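PDB 1JM1: rieske iron-sulfur protein soxF from Sulfolobus acidocaldarius, which probably transfers electrons in the archaeal respiratory chain by means of the [2Fe-2S] cluster that its soluble domain carries. Local coordinates for residues Q55-I60 and T86-S91; N62-K67 and P145-I150; D92-L97 and S129-K134; G98-A103 and Y191-P196. One frame throughout, in Å; residues are numbered along the deposited sequence. Where two conformers were deposited one is given.

Interaction 1 of 4, residues Q55-I60 and T86-S91; sequences QQITEI and TIFAFS
Thr86 meets the backbone of Ile57 and the side chain of Thr58 just before the strand 87-91 begins. With Thr86 OG1 between the backbone N and the carbonyl carbon (chi1 56°), CG2 is left anti to the carbonyl carbon, and Thr86 CG2 comes within 3.4 Å of Ile57 O. Thr86 CA also makes a CA-H...O contact with Ile57 O, 3.5 Å. The side chains of Thr58 and Thr86 cross obliquely and touch through their CG2 methyls, 4.1 Å apart, while Thr86 OG1 is hydrogen-bonded to Asp48. Two residues on, Phe88 makes the largest single contribution. Its ring turns an edge to the backbone of 57-59, with CE1 3.4 Å from Ile57 O and CZ 3.7 Å from Thr58 C. Ile57 O is thus buried among C-H groups and has no hydrogen-bonding partner, a polar atom tolerated inside an apolar contact. The side chains of Phe88 and Ile60 run past each other with opposite headings, the CD2-CE2 side of the ring meeting Ile60, and Ile60 CD1 lies 3.7 Å from Phe88 CD2. Further along, Phe90 reaches back with CZ, 4.0 Å from Ile60 CD1, so that this one methyl touches both aromatic rings. The arrangement packs the two-stranded sheet of 59-61 and 77-79 against the outer strand 87-91 of the three-stranded antiparallel sheet, the kind of sheet-on-sheet packing on which the all-beta Rieske fold is built.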
loop_
_atom_site.group_PDB
_atom_site.type_symbol
_atom_site.label_atom_id
_atom_site.label_comp_id
_atom_site.label_asym_id
_atom_site.label_seq_id
_atom_site.Cartn_x
_atom_site.Cartn_y
_atom_site.Cartn_z
ATOM N N GLN A 55 8.271 -15.873 -1.751
ATOM C CA GLN A 55 7.865 -16.061 -3.133
ATOM C C GLN A 55 8.265 -14.874 -3.993
ATOM O O GLN A 55 8.172 -13.731 -3.556
ATOM C CB GLN A 55 6.377 -16.274 -3.272
ATOM C CG GLN A 55 5.816 -17.444 -2.532
ATOM C CD GLN A 55 4.324 -17.619 -2.710
ATOM O OE1 GLN A 55 3.583 -17.840 -1.743
ATOM N NE2 GLN A 55 3.803 -17.487 -3.917
ATOM N N GLN A 56 8.684 -15.171 -5.221
ATOM C CA GLN A 56 9.102 -14.094 -6.129
ATOM C C GLN A 56 7.916 -13.451 -6.751
ATOM O O GLN A 56 7.607 -13.691 -7.947
ATOM C CB GLN A 56 10.038 -14.743 -7.181
ATOM C CG GLN A 56 10.851 -13.711 -7.972
ATOM C CD GLN A 56 11.698 -14.160 -9.143
ATOM O OE1 GLN A 56 12.808 -13.641 -9.353
ATOM N NE2 GLN A 56 11.261 -15.175 -9.892
ATOM N N ILE A 57 7.223 -12.625 -6.104
ATOM C CA ILE A 57 6.029 -11.917 -6.582
ATOM C C ILE A 57 6.473 -10.624 -7.226
ATOM O O ILE A 57 6.963 -9.712 -6.525
ATOM C CB ILE A 57 5.017 -11.710 -5.439
ATOM C CG1 ILE A 57 4.544 -13.076 -4.840
ATOM C CG2 ILE A 57 3.835 -10.909 -5.933
ATOM C CD1 ILE A 57 4.058 -12.849 -3.415
ATOM N N THR A 58 6.296 -10.519 -8.529
ATOM C CA THR A 58 6.790 -9.386 -9.298
ATOM C C THR A 58 5.680 -8.624 -10.004
ATOM O O THR A 58 5.964 -7.570 -10.582
ATOM C CB THR A 58 7.861 -9.762 -10.314
ATOM O OG1 THR A 58 7.324 -10.676 -11.244
ATOM C CG2 THR A 58 9.074 -10.431 -9.639
ATOM N N GLU A 59 4.443 -9.082 -9.975
ATOM C CA GLU A 59 3.343 -8.398 -10.663
ATOM C C GLU A 59 2.047 -8.886 -10.000
ATOM O O GLU A 59 1.906 -10.079 -9.752
ATOM C CB GLU A 59 3.397 -8.745 -12.140
ATOM C CG GLU A 59 2.365 -8.018 -12.984
ATOM C CD GLU A 59 2.565 -8.303 -14.474
ATOM O OE1 GLU A 59 3.248 -9.262 -14.883
ATOM O OE2 GLU A 59 2.055 -7.513 -15.288
ATOM N N ILE A 60 1.153 -7.943 -9.752
ATOM C CA ILE A 60 -0.141 -8.244 -9.125
ATOM C C ILE A 60 -1.201 -7.544 -9.994
ATOM O O ILE A 60 -0.932 -6.555 -10.688
ATOM C CB ILE A 60 -0.211 -7.862 -7.683
ATOM C CG1 ILE A 60 -0.170 -6.350 -7.468
ATOM C CG2 ILE A 60 0.880 -8.534 -6.864
ATOM C CD1 ILE A 60 -0.134 -5.871 -6.045
ATOM N N THR A 86 10.085 -6.629 -6.671
ATOM C CA THR A 86 9.196 -7.212 -5.662
ATOM C C THR A 86 8.616 -6.200 -4.688
ATOM O O THR A 86 7.979 -6.622 -3.722
ATOM C CB THR A 86 9.947 -8.318 -4.905
ATOM O OG1 THR A 86 11.139 -7.744 -4.364
ATOM C CG2 THR A 86 10.271 -9.500 -5.829
ATOM N N ILE A 87 8.819 -4.902 -4.900
ATOM C CA ILE A 87 8.323 -3.886 -3.971
ATOM C C ILE A 87 7.026 -3.283 -4.477
ATOM O O ILE A 87 6.955 -2.802 -5.631
ATOM C CB ILE A 87 9.379 -2.809 -3.720
ATOM C CG1 ILE A 87 10.599 -3.437 -3.034
ATOM C CG2 ILE A 87 8.778 -1.686 -2.887
ATOM C CD1 ILE A 87 11.783 -2.591 -2.980
ATOM N N PHE A 88 6.026 -3.292 -3.615
ATOM C CA PHE A 88 4.678 -2.804 -3.859
ATOM C C PHE A 88 4.311 -1.835 -2.737
ATOM O O PHE A 88 5.028 -1.729 -1.728
ATOM C CB PHE A 88 3.676 -3.983 -3.894
ATOM C CG PHE A 88 3.993 -4.962 -4.994
ATOM C CD1 PHE A 88 4.903 -5.982 -4.802
ATOM C CD2 PHE A 88 3.386 -4.833 -6.223
ATOM C CE1 PHE A 88 5.191 -6.882 -5.810
ATOM C CE2 PHE A 88 3.656 -5.713 -7.255
ATOM C CZ PHE A 88 4.548 -6.745 -7.015
ATOM N N ALA A 89 3.177 -1.174 -2.867
ATOM C CA ALA A 89 2.702 -0.280 -1.827
ATOM C C ALA A 89 1.190 -0.204 -1.832
ATOM O O ALA A 89 0.537 -0.318 -2.866
ATOM C CB ALA A 89 3.295 1.114 -2.018
ATOM N N PHE A 90 0.640 0.047 -0.634
ATOM C CA PHE A 90 -0.803 0.090 -0.414
ATOM C C PHE A 90 -1.125 1.240 0.514
ATOM O O PHE A 90 -0.343 1.651 1.374
ATOM C CB PHE A 90 -1.288 -1.217 0.212
ATOM C CG PHE A 90 -1.092 -2.441 -0.656
ATOM C CD1 PHE A 90 0.101 -3.129 -0.647
ATOM C CD2 PHE A 90 -2.126 -2.864 -1.501
ATOM C CE1 PHE A 90 0.295 -4.204 -1.486
ATOM C CE2 PHE A 90 -1.943 -3.969 -2.313
ATOM C CZ PHE A 90 -0.756 -4.621 -2.306
ATOM N N SER A 91 -2.410 1.682 0.434
ATOM C CA SER A 91 -2.976 2.489 1.508
ATOM C C SER A 91 -2.975 1.693 2.819
ATOM O O SER A 91 -3.198 0.493 2.846
ATOM C CB SER A 91 -4.408 2.851 1.149
ATOM O OG SER A 91 -5.038 3.598 2.186
#

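Interaction 2 of 4, residues N62-K67 and P145-I150; sequences NPYYGK and PRPLPI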
loop_
_atom_site.group_PDB
_atom_site.type_symbol
_atom_site.label_atom_id
_atom_site.label_comp_id
_atom_site.label_asym_id
_atom_site.label_seq_id
_atom_site.Cartn_x
_atom_site.Cartn_y
_atom_site.Cartn_z
ATOM N N ASN A 62 -4.441 -5.159 -11.099
ATOM C CA ASN A 62 -5.157 -4.002 -10.668
ATOM C C ASN A 62 -6.636 -4.323 -10.657
ATOM O O ASN A 62 -7.281 -4.294 -11.728
ATOM C CB ASN A 62 -4.933 -2.777 -11.569
ATOM C CG ASN A 62 -5.803 -1.634 -11.144
ATOM O OD1 ASN A 62 -6.303 -1.614 -9.993
ATOM N ND2 ASN A 62 -6.018 -0.668 -11.999
ATOM N N PRO A 63 -7.256 -4.612 -9.503
ATOM C CA PRO A 63 -8.682 -4.995 -9.504
ATOM C C PRO A 63 -9.619 -3.867 -9.873
ATOM O O PRO A 63 -10.800 -4.118 -10.128
ATOM C CB PRO A 63 -8.914 -5.460 -8.056
ATOM C CG PRO A 63 -7.938 -4.695 -7.283
ATOM C CD PRO A 63 -6.679 -4.586 -8.135
ATOM N N TYR A 64 -9.133 -2.629 -9.895
ATOM C CA TYR A 64 -9.932 -1.456 -10.239
ATOM C C TYR A 64 -9.854 -1.099 -11.736
ATOM O O TYR A 64 -10.418 -0.069 -12.108
ATOM C CB TYR A 64 -9.545 -0.287 -9.371
ATOM C CG TYR A 64 -9.939 -0.377 -7.940
ATOM C CD1 TYR A 64 -9.038 -0.735 -6.940
ATOM C CD2 TYR A 64 -11.217 -0.036 -7.540
ATOM C CE1 TYR A 64 -9.429 -0.764 -5.610
ATOM C CE2 TYR A 64 -11.596 -0.010 -6.218
ATOM C CZ TYR A 64 -10.693 -0.377 -5.237
ATOM O OH TYR A 64 -11.107 -0.292 -3.937
ATOM N N TYR A 65 -9.252 -1.945 -12.572
ATOM C CA TYR A 65 -9.219 -1.629 -14.020
ATOM C C TYR A 65 -10.621 -1.333 -14.515
ATOM O O TYR A 65 -11.568 -2.090 -14.262
ATOM C CB TYR A 65 -8.633 -2.836 -14.748
ATOM C CG TYR A 65 -8.672 -2.657 -16.261
ATOM C CD1 TYR A 65 -7.721 -1.962 -16.913
ATOM C CD2 TYR A 65 -9.700 -3.133 -17.046
ATOM C CE1 TYR A 65 -7.733 -1.790 -18.298
ATOM C CE2 TYR A 65 -9.707 -2.995 -18.425
ATOM C CZ TYR A 65 -8.696 -2.327 -19.023
ATOM O OH TYR A 65 -8.741 -2.203 -20.422
ATOM N N GLY A 66 -10.753 -0.228 -15.236
ATOM C CA GLY A 66 -12.005 0.186 -15.813
ATOM C C GLY A 66 -13.011 0.776 -14.854
ATOM O O GLY A 66 -14.103 1.161 -15.248
ATOM N N LYS A 67 -12.674 0.895 -13.541
ATOM C CA LYS A 67 -13.596 1.465 -12.579
ATOM C C LYS A 67 -13.491 2.961 -12.463
ATOM O O LYS A 67 -14.380 3.609 -11.894
ATOM C CB LYS A 67 -13.421 0.811 -11.210
ATOM C CG LYS A 67 -13.684 -0.717 -11.219
ATOM C CD LYS A 67 -15.144 -1.051 -11.574
ATOM C CE LYS A 67 -15.515 -2.339 -10.817
ATOM N N PRO A 145 -15.944 -3.459 1.241
ATOM C CA PRO A 145 -16.721 -3.608 -0.002
ATOM C C PRO A 145 -15.923 -3.502 -1.270
ATOM O O PRO A 145 -16.508 -3.640 -2.356
ATOM C CB PRO A 145 -17.730 -2.435 0.119
ATOM C CG PRO A 145 -16.908 -1.370 0.793
ATOM C CD PRO A 145 -16.155 -2.124 1.852
ATOM N N ARG A 146 -14.624 -3.279 -1.197
ATOM C CA ARG A 146 -13.788 -3.087 -2.366
ATOM C C ARG A 146 -12.345 -3.327 -1.961
ATOM O O ARG A 146 -12.019 -3.327 -0.763
ATOM C CB ARG A 146 -13.973 -1.693 -2.941
ATOM C CG ARG A 146 -13.576 -0.564 -1.994
ATOM C CD ARG A 146 -13.991 0.765 -2.552
ATOM N NE ARG A 146 -13.615 1.933 -1.720
ATOM C CZ ARG A 146 -12.558 2.662 -1.874
ATOM N NH1 ARG A 146 -11.614 2.373 -2.743
ATOM N NH2 ARG A 146 -12.405 3.749 -1.092
ATOM N N PRO A 147 -11.461 -3.516 -2.934
ATOM C CA PRO A 147 -10.053 -3.837 -2.630
ATOM C C PRO A 147 -9.321 -2.679 -1.957
ATOM O O PRO A 147 -9.606 -1.486 -2.144
ATOM C CB PRO A 147 -9.452 -4.149 -3.994
ATOM C CG PRO A 147 -10.623 -4.603 -4.829
ATOM C CD PRO A 147 -11.735 -3.680 -4.385
ATOM N N LEU A 148 -8.268 -3.035 -1.226
ATOM C CA LEU A 148 -7.390 -2.050 -0.630
ATOM C C LEU A 148 -6.654 -1.270 -1.718
ATOM O O LEU A 148 -6.011 -1.893 -2.568
ATOM C CB LEU A 148 -6.378 -2.743 0.288
ATOM C CG LEU A 148 -5.508 -1.801 1.115
ATOM C CD1 LEU A 148 -6.348 -1.023 2.121
ATOM C CD2 LEU A 148 -4.452 -2.622 1.864
ATOM N N PRO A 149 -6.713 0.068 -1.727
ATOM C CA PRO A 149 -6.012 0.794 -2.783
ATOM C C PRO A 149 -4.511 0.546 -2.794
ATOM O O PRO A 149 -3.855 0.455 -1.743
ATOM C CB PRO A 149 -6.362 2.257 -2.482
ATOM C CG PRO A 149 -7.721 2.152 -1.834
ATOM C CD PRO A 149 -7.599 0.914 -0.941
ATOM N N ILE A 150 -3.989 0.471 -4.006
ATOM C CA ILE A 150 -2.575 0.346 -4.311
ATOM C C ILE A 150 -1.999 1.724 -4.608
ATOM O O ILE A 150 -2.597 2.515 -5.334
ATOM C CB ILE A 150 -2.345 -0.613 -5.510
ATOM C CG1 ILE A 150 -2.802 -2.011 -5.126
ATOM C CG2 ILE A 150 -0.906 -0.591 -5.987
ATOM C CD1 ILE A 150 -2.908 -2.974 -6.316
#
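Tyr64 CG stands anti to its carbonyl carbon (chi1 -70°) and Arg146 CG between its own N and carbonyl carbon (chi1 62°); from there the arginine chain runs extended to NE and carries the guanidinium to the Tyr64 hydroxyl. The segment 145-150 belongs to the proline-rich stretch that follows the cluster-binding loops, consistent with the Pro loop of Rieske proteins, and 62-67 is a pair of consecutive beta turns, type I from Asn62 and type II from Tyr64. An Asx turn begins the first: Asn62 OD1 accepts from Tyr64 N, with the donor above the plane of the amide carbonyl. Asn62 is held from outside as well, by Ile75 O and by Asn168.

The phenol oxygen is gripped twice. Tyr64 OH donates to Pro147 O over 2.6 Å, in the carbonyl plane and on a lone pair, and accepts from Arg146 NH1 at 3.0 Å. The side chains of Tyr64 and Arg146 cross at about a right angle, with the ring and guanidinium planes 71° apart. NH1 also donates to Pro170 O, so the guanidinium joins both the Tyr64 hydroxyl and the loop at 170. Tyr64 and Pro147 reach toward each other tip to tip, Tyr64 CZ lying 3.6 Å from Pro147 CD. On the apolar side Pro63 and Pro147 pass one another with their rings heading opposite ways, and both also touch Val138. Their rings approach most closely through Pro63 CG and Pro147 CG, 3.6 Å apart.

Interaction 3 of 4, residues D92-L97 and S129-K134; sequences DVCVHL and SIYALK. With FES (Fe2/s2 (inorganic) cluster), chain C.
Tyr131 points its hydroxyl into the loop that carries Cys94 and His96. Tyr131 OH accepts from Val95 N at 3.1 Å and lies equally close, 3.1 Å, to Cys94 SG, which sits at the edge of the phenol ring and in its plane. Cys94 SG is anti to its own backbone N (chi1 -172°) and binds FE1 of the cluster at 2.3 Å. An N-H...S hydrogen bond also reaches Cys94 SG from His96 N, 3.6 Å and fairly straight (163°). His96 CG is likewise anti to its backbone N (chi1 175°), and the ring binds FE2 through ND1 at 2.1 Å. Val95 CG2, between the backbone N and carbonyl carbon, leans on Tyr131, 3.4 Å from OH. On the same side of the cluster as Cys94 SG, Ser129 holds OG beside its backbone N, 3.1 Å from the bridging sulfide S1, and OG is weakly hydrogen-bonded to Ala144 N. The tyrosine and serine thus form a second shell of polar groups around ligand and sulfide, which would be expected to tune the cluster's redox potential. Cys124 completes the FE1 site and His127 the FE2 site, giving the two-cysteine, two-histidine ligation of a Rieske [2Fe-2S] centre.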
loop_
_atom_site.group_PDB
_atom_site.type_symbol
_atom_site.label_atom_id
_atom_site.label_comp_id
_atom_site.label_asym_id
_atom_site.label_seq_id
_atom_site.Cartn_x
_atom_site.Cartn_y
_atom_site.Cartn_z
ATOM N N ASP A 92 -2.753 2.434 3.925
ATOM C CA ASP A 92 -2.839 1.869 5.262
ATOM C C ASP A 92 -4.174 2.153 5.935
ATOM O O ASP A 92 -4.260 1.956 7.157
ATOM C CB ASP A 92 -1.687 2.346 6.121
ATOM C CG ASP A 92 -1.512 1.596 7.398
ATOM O OD1 ASP A 92 -1.685 0.322 7.330
ATOM O OD2 ASP A 92 -1.157 2.173 8.441
ATOM N N VAL A 93 -5.187 2.577 5.200
ATOM C CA VAL A 93 -6.522 2.881 5.744
ATOM C C VAL A 93 -7.515 1.875 5.186
ATOM O O VAL A 93 -7.726 1.778 3.961
ATOM C CB VAL A 93 -6.923 4.325 5.479
ATOM C CG1 VAL A 93 -8.325 4.579 6.097
ATOM C CG2 VAL A 93 -5.911 5.331 5.999
ATOM N N CYS A 94 -8.147 1.105 6.086
ATOM C CA CYS A 94 -9.156 0.161 5.693
ATOM C C CYS A 94 -10.322 0.830 5.002
ATOM O O CYS A 94 -10.814 1.873 5.447
ATOM C CB CYS A 94 -9.650 -0.542 6.980
ATOM S SG CYS A 94 -10.767 -1.923 6.648
ATOM N N VAL A 95 -10.774 0.228 3.894
ATOM C CA VAL A 95 -11.875 0.792 3.096
ATOM C C VAL A 95 -13.243 0.286 3.556
ATOM O O VAL A 95 -14.254 0.612 2.930
ATOM C CB VAL A 95 -11.648 0.632 1.602
ATOM C CG1 VAL A 95 -10.476 1.529 1.149
ATOM C CG2 VAL A 95 -11.399 -0.788 1.161
ATOM N N HIS A 96 -13.320 -0.467 4.649
ATOM C CA HIS A 96 -14.598 -0.760 5.293
ATOM C C HIS A 96 -15.037 0.456 6.106
ATOM O O HIS A 96 -15.963 1.163 5.712
ATOM C CB HIS A 96 -14.486 -1.993 6.150
ATOM C CG HIS A 96 -15.759 -2.263 6.926
ATOM N ND1 HIS A 96 -15.750 -2.401 8.295
ATOM C CD2 HIS A 96 -17.037 -2.321 6.458
ATOM C CE1 HIS A 96 -17.008 -2.562 8.641
ATOM N NE2 HIS A 96 -17.811 -2.523 7.583
ATOM N N LEU A 97 -14.354 0.729 7.224
ATOM C CA LEU A 97 -14.739 1.803 8.143
ATOM C C LEU A 97 -13.559 2.583 8.614
ATOM O O LEU A 97 -13.614 3.284 9.646
ATOM C CB LEU A 97 -15.592 1.279 9.307
ATOM C CG LEU A 97 -16.841 2.071 9.632
ATOM C CD1 LEU A 97 -17.843 2.095 8.454
ATOM C CD2 LEU A 97 -17.452 1.525 10.897
ATOM N N SER A 129 -11.959 -7.460 8.036
ATOM C CA SER A 129 -11.647 -7.458 6.614
ATOM C C SER A 129 -10.255 -7.992 6.386
ATOM O O SER A 129 -9.319 -7.627 7.096
ATOM C CB SER A 129 -11.769 -6.056 6.022
ATOM O OG SER A 129 -13.064 -5.575 6.096
ATOM N N ILE A 130 -10.113 -8.853 5.372
ATOM C CA ILE A 130 -8.809 -9.401 4.986
ATOM C C ILE A 130 -8.568 -9.072 3.525
ATOM O O ILE A 130 -9.359 -9.457 2.665
ATOM C CB ILE A 130 -8.678 -10.899 5.253
ATOM C CG1 ILE A 130 -8.993 -11.222 6.750
ATOM C CG2 ILE A 130 -7.298 -11.394 4.860
ATOM C CD1 ILE A 130 -8.891 -12.700 7.098
ATOM N N TYR A 131 -7.446 -8.417 3.278
ATOM C CA TYR A 131 -7.006 -8.016 1.934
ATOM C C TYR A 131 -5.853 -8.884 1.496
ATOM O O TYR A 131 -4.847 -9.006 2.198
ATOM C CB TYR A 131 -6.576 -6.572 1.952
ATOM C CG TYR A 131 -7.627 -5.589 2.450
ATOM C CD1 TYR A 131 -7.567 -5.086 3.753
ATOM C CD2 TYR A 131 -8.663 -5.184 1.627
ATOM C CE1 TYR A 131 -8.530 -4.198 4.183
ATOM C CE2 TYR A 131 -9.602 -4.254 2.047
ATOM C CZ TYR A 131 -9.519 -3.762 3.334
ATOM O OH TYR A 131 -10.437 -2.811 3.713
ATOM N N ALA A 132 -5.984 -9.504 0.305
ATOM C CA ALA A 132 -4.970 -10.387 -0.233
ATOM C C ALA A 132 -4.013 -9.549 -1.064
ATOM O O ALA A 132 -4.259 -9.258 -2.243
ATOM C CB ALA A 132 -5.628 -11.479 -1.042
ATOM N N LEU A 133 -2.908 -9.092 -0.450
ATOM C CA LEU A 133 -2.004 -8.150 -1.116
ATOM C C LEU A 133 -1.409 -8.722 -2.393
ATOM O O LEU A 133 -1.257 -7.998 -3.383
ATOM C CB LEU A 133 -0.894 -7.722 -0.164
ATOM C CG LEU A 133 -1.352 -7.109 1.164
ATOM C CD1 LEU A 133 -0.120 -6.584 1.916
ATOM C CD2 LEU A 133 -2.375 -5.989 0.973
ATOM N N LYS A 134 -1.040 -10.018 -2.404
ATOM C CA LYS A 134 -0.414 -10.559 -3.597
ATOM C C LYS A 134 -1.467 -10.783 -4.710
ATOM O O LYS A 134 -1.073 -11.023 -5.841
ATOM C CB LYS A 134 0.499 -11.650 -3.148
ATOM C CG LYS A 134 -0.017 -12.953 -2.880
ATOM C CD LYS A 134 1.159 -13.957 -2.608
ATOM C CE LYS A 134 0.721 -15.223 -1.857
ATOM N NZ LYS A 134 -0.244 -15.981 -2.735
HETATM FE FE1 FES C . -11.405 -2.478 8.839
HETATM FE FE2 FES C . -14.041 -2.485 9.508
HETATM S S1 FES C . -12.806 -4.261 8.862
HETATM S S2 FES C . -12.625 -0.728 9.592
#

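Interaction 4 of 4, residues G98-A103 and Y191-P196; sequences GCQLPA and YSYSVP. With FES (Fe2/s2 (inorganic) cluster), chain C.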
loop_
_atom_site.group_PDB
_atom_site.type_symbol
_atom_site.label_atom_id
_atom_site.label_comp_id
_atom_site.label_asym_id
_atom_site.label_seq_id
_atom_site.Cartn_x
_atom_site.Cartn_y
_atom_site.Cartn_z
ATOM N N GLY A 98 -12.438 2.629 7.856
ATOM C CA GLY A 98 -11.414 3.608 8.106
ATOM C C GLY A 98 -10.492 3.326 9.250
ATOM O O GLY A 98 -9.721 4.240 9.649
ATOM N N CYS A 99 -10.480 2.112 9.817
ATOM C CA CYS A 99 -9.408 1.814 10.751
ATOM C C CYS A 99 -8.064 1.795 10.052
ATOM O O CYS A 99 -7.963 1.459 8.878
ATOM C CB CYS A 99 -9.661 0.452 11.435
ATOM S SG CYS A 99 -10.934 0.663 12.725
ATOM N N GLN A 100 -7.025 2.140 10.789
ATOM C CA GLN A 100 -5.668 2.043 10.285
ATOM C C GLN A 100 -5.209 0.606 10.395
ATOM O O GLN A 100 -5.382 -0.053 11.421
ATOM C CB GLN A 100 -4.761 3.013 11.048
ATOM C CG GLN A 100 -3.395 3.101 10.454
ATOM C CD GLN A 100 -2.579 4.267 10.929
ATOM O OE1 GLN A 100 -2.977 5.033 11.812
ATOM N NE2 GLN A 100 -1.430 4.472 10.317
ATOM N N LEU A 101 -4.608 0.088 9.337
ATOM C CA LEU A 101 -4.306 -1.332 9.244
ATOM C C LEU A 101 -2.949 -1.637 9.868
ATOM O O LEU A 101 -1.937 -0.988 9.540
ATOM C CB LEU A 101 -4.318 -1.762 7.774
ATOM C CG LEU A 101 -5.686 -1.697 7.120
ATOM C CD1 LEU A 101 -5.553 -1.758 5.596
ATOM C CD2 LEU A 101 -6.631 -2.784 7.607
ATOM N N PRO A 102 -2.878 -2.655 10.721
ATOM C CA PRO A 102 -1.611 -2.970 11.430
ATOM C C PRO A 102 -0.684 -3.849 10.599
ATOM O O PRO A 102 -0.373 -4.990 10.937
ATOM C CB PRO A 102 -2.097 -3.677 12.724
ATOM C CG PRO A 102 -3.354 -4.383 12.263
ATOM C CD PRO A 102 -4.019 -3.426 11.267
ATOM N N ALA A 103 -0.223 -3.280 9.472
ATOM C CA ALA A 103 0.661 -4.004 8.587
ATOM C C ALA A 103 2.012 -4.309 9.209
ATOM O O ALA A 103 2.728 -5.172 8.724
ATOM C CB ALA A 103 0.860 -3.216 7.296
ATOM N N TYR A 191 -8.883 12.770 8.424
ATOM C CA TYR A 191 -7.694 11.949 8.274
ATOM C C TYR A 191 -6.659 12.435 9.280
ATOM O O TYR A 191 -5.809 13.286 8.997
ATOM C CB TYR A 191 -7.154 12.021 6.840
ATOM C CG TYR A 191 -7.676 10.897 5.960
ATOM C CD1 TYR A 191 -9.027 10.671 5.725
ATOM C CD2 TYR A 191 -6.768 10.012 5.354
ATOM C CE1 TYR A 191 -9.448 9.617 4.904
ATOM C CE2 TYR A 191 -7.179 8.968 4.565
ATOM C CZ TYR A 191 -8.525 8.768 4.343
ATOM O OH TYR A 191 -8.868 7.714 3.541
ATOM N N SER A 192 -6.628 11.909 10.473
ATOM C CA SER A 192 -5.658 12.419 11.456
ATOM C C SER A 192 -4.639 11.360 11.745
ATOM O O SER A 192 -3.867 11.466 12.683
ATOM C CB SER A 192 -6.487 12.996 12.738
ATOM O OG SER A 192 -7.011 11.836 13.241
ATOM N N TYR A 193 -4.472 10.221 11.072
ATOM C CA TYR A 193 -3.646 9.042 11.210
ATOM C C TYR A 193 -2.159 9.448 11.247
ATOM O O TYR A 193 -1.721 10.332 10.418
ATOM C CB TYR A 193 -3.800 8.096 10.016
ATOM C CG TYR A 193 -5.228 7.722 9.699
ATOM C CD1 TYR A 193 -5.915 8.378 8.701
ATOM C CD2 TYR A 193 -5.873 6.735 10.395
ATOM C CE1 TYR A 193 -7.216 8.032 8.392
ATOM C CE2 TYR A 193 -7.204 6.354 10.097
ATOM C CZ TYR A 193 -7.861 7.013 9.110
ATOM O OH TYR A 193 -9.165 6.753 8.758
ATOM N N SER A 194 -1.525 8.839 12.139
ATOM C CA SER A 194 -0.009 8.894 12.144
ATOM C C SER A 194 0.657 7.781 11.284
ATOM O O SER A 194 0.159 6.806 10.931
ATOM C CB SER A 194 0.563 8.905 13.527
ATOM O OG SER A 194 -0.154 7.960 14.288
ATOM N N VAL A 195 1.889 7.993 11.030
ATOM C CA VAL A 195 2.784 7.229 10.194
ATOM C C VAL A 195 3.757 6.589 11.177
ATOM O O VAL A 195 4.515 7.283 11.877
ATOM C CB VAL A 195 3.564 8.068 9.168
ATOM C CG1 VAL A 195 4.533 7.216 8.359
ATOM C CG2 VAL A 195 2.557 8.759 8.182
ATOM N N PRO A 196 3.740 5.263 11.293
ATOM C CA PRO A 196 4.722 4.567 12.183
ATOM C C PRO A 196 6.173 4.837 11.826
ATOM O O PRO A 196 6.461 5.048 10.622
ATOM C CB PRO A 196 4.417 3.078 11.930
ATOM C CG PRO A 196 2.939 3.169 11.557
ATOM C CD PRO A 196 2.756 4.383 10.665
HETATM FE FE1 FES C . -11.405 -2.478 8.839
HETATM FE FE2 FES C . -14.041 -2.485 9.508
HETATM S S1 FES C . -12.806 -4.261 8.862
HETATM S S2 FES C . -12.625 -0.728 9.592
HETATM O O HOH W 1 -2.903 7.046 14.130
#
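Gln100 and Tyr193, with CA atoms 7.3 Å apart, face each other from two irregular loops that run in roughly the same direction, and Gly98 takes a positive phi of 79° two residues earlier. Tyr193 is modelled in two conformers; in the one described here Tyr193 OH donates to Gly98 O over 2.7 Å, in the carbonyl plane and on a lone pair. The side chains of Gln100 and Tyr193 lie alongside, each heading toward the other's backbone. Gln100 CG is anti to its backbone N (chi1 -172°), and the chain stays extended beyond it, with the amide plane nearly perpendicular to the phenol ring. Gln100 OE1 lies at the edge of that ring, 3.6 Å from Tyr193 CD2. The other end of the amide is fixed by a nearly straight bond from Gln100 NE2 to Ser194 O, 2.9 Å long, running in the amide plane and almost on the carbonyl axis. A water adds a second link: it donates to Gln100 OE1 at 3.1 Å and accepts from Ser194 N at 3.0 Å. NE2 also bonds Asp92 OD2 within its own loop, whose Cys99 forms the disulfide with Cys126, so the amide spans that loop and 191-196. Tyr193 and Gln100 both rest on Pro43 at the start of strand 43-48, while Pro196 packs on Phe34 of the adjacent antiparallel strand 32-36.

From the N terminus, interaction 1 closes a loop of 25 residues between 55-60 and 86-91, joining the two-stranded sheet to the three-stranded one. Interaction 2 opens within that loop, at 62-67, and closes only at 145-150, so the two cross; they meet where Ser91 N and Pro149 O probably bond. Interaction 3, between 92-97 and 129-134, falls wholly within the span of interaction 2 and follows interaction 1 in series. Interaction 4 starts inside the loops of both 2 and 3 and ends beyond them at 191-196, crossing each. Interactions 3 and 4 both border the cluster, and 2 touches 3 largely through Val95, which packs the cluster-binding loop on the proline-rich loop 145-150.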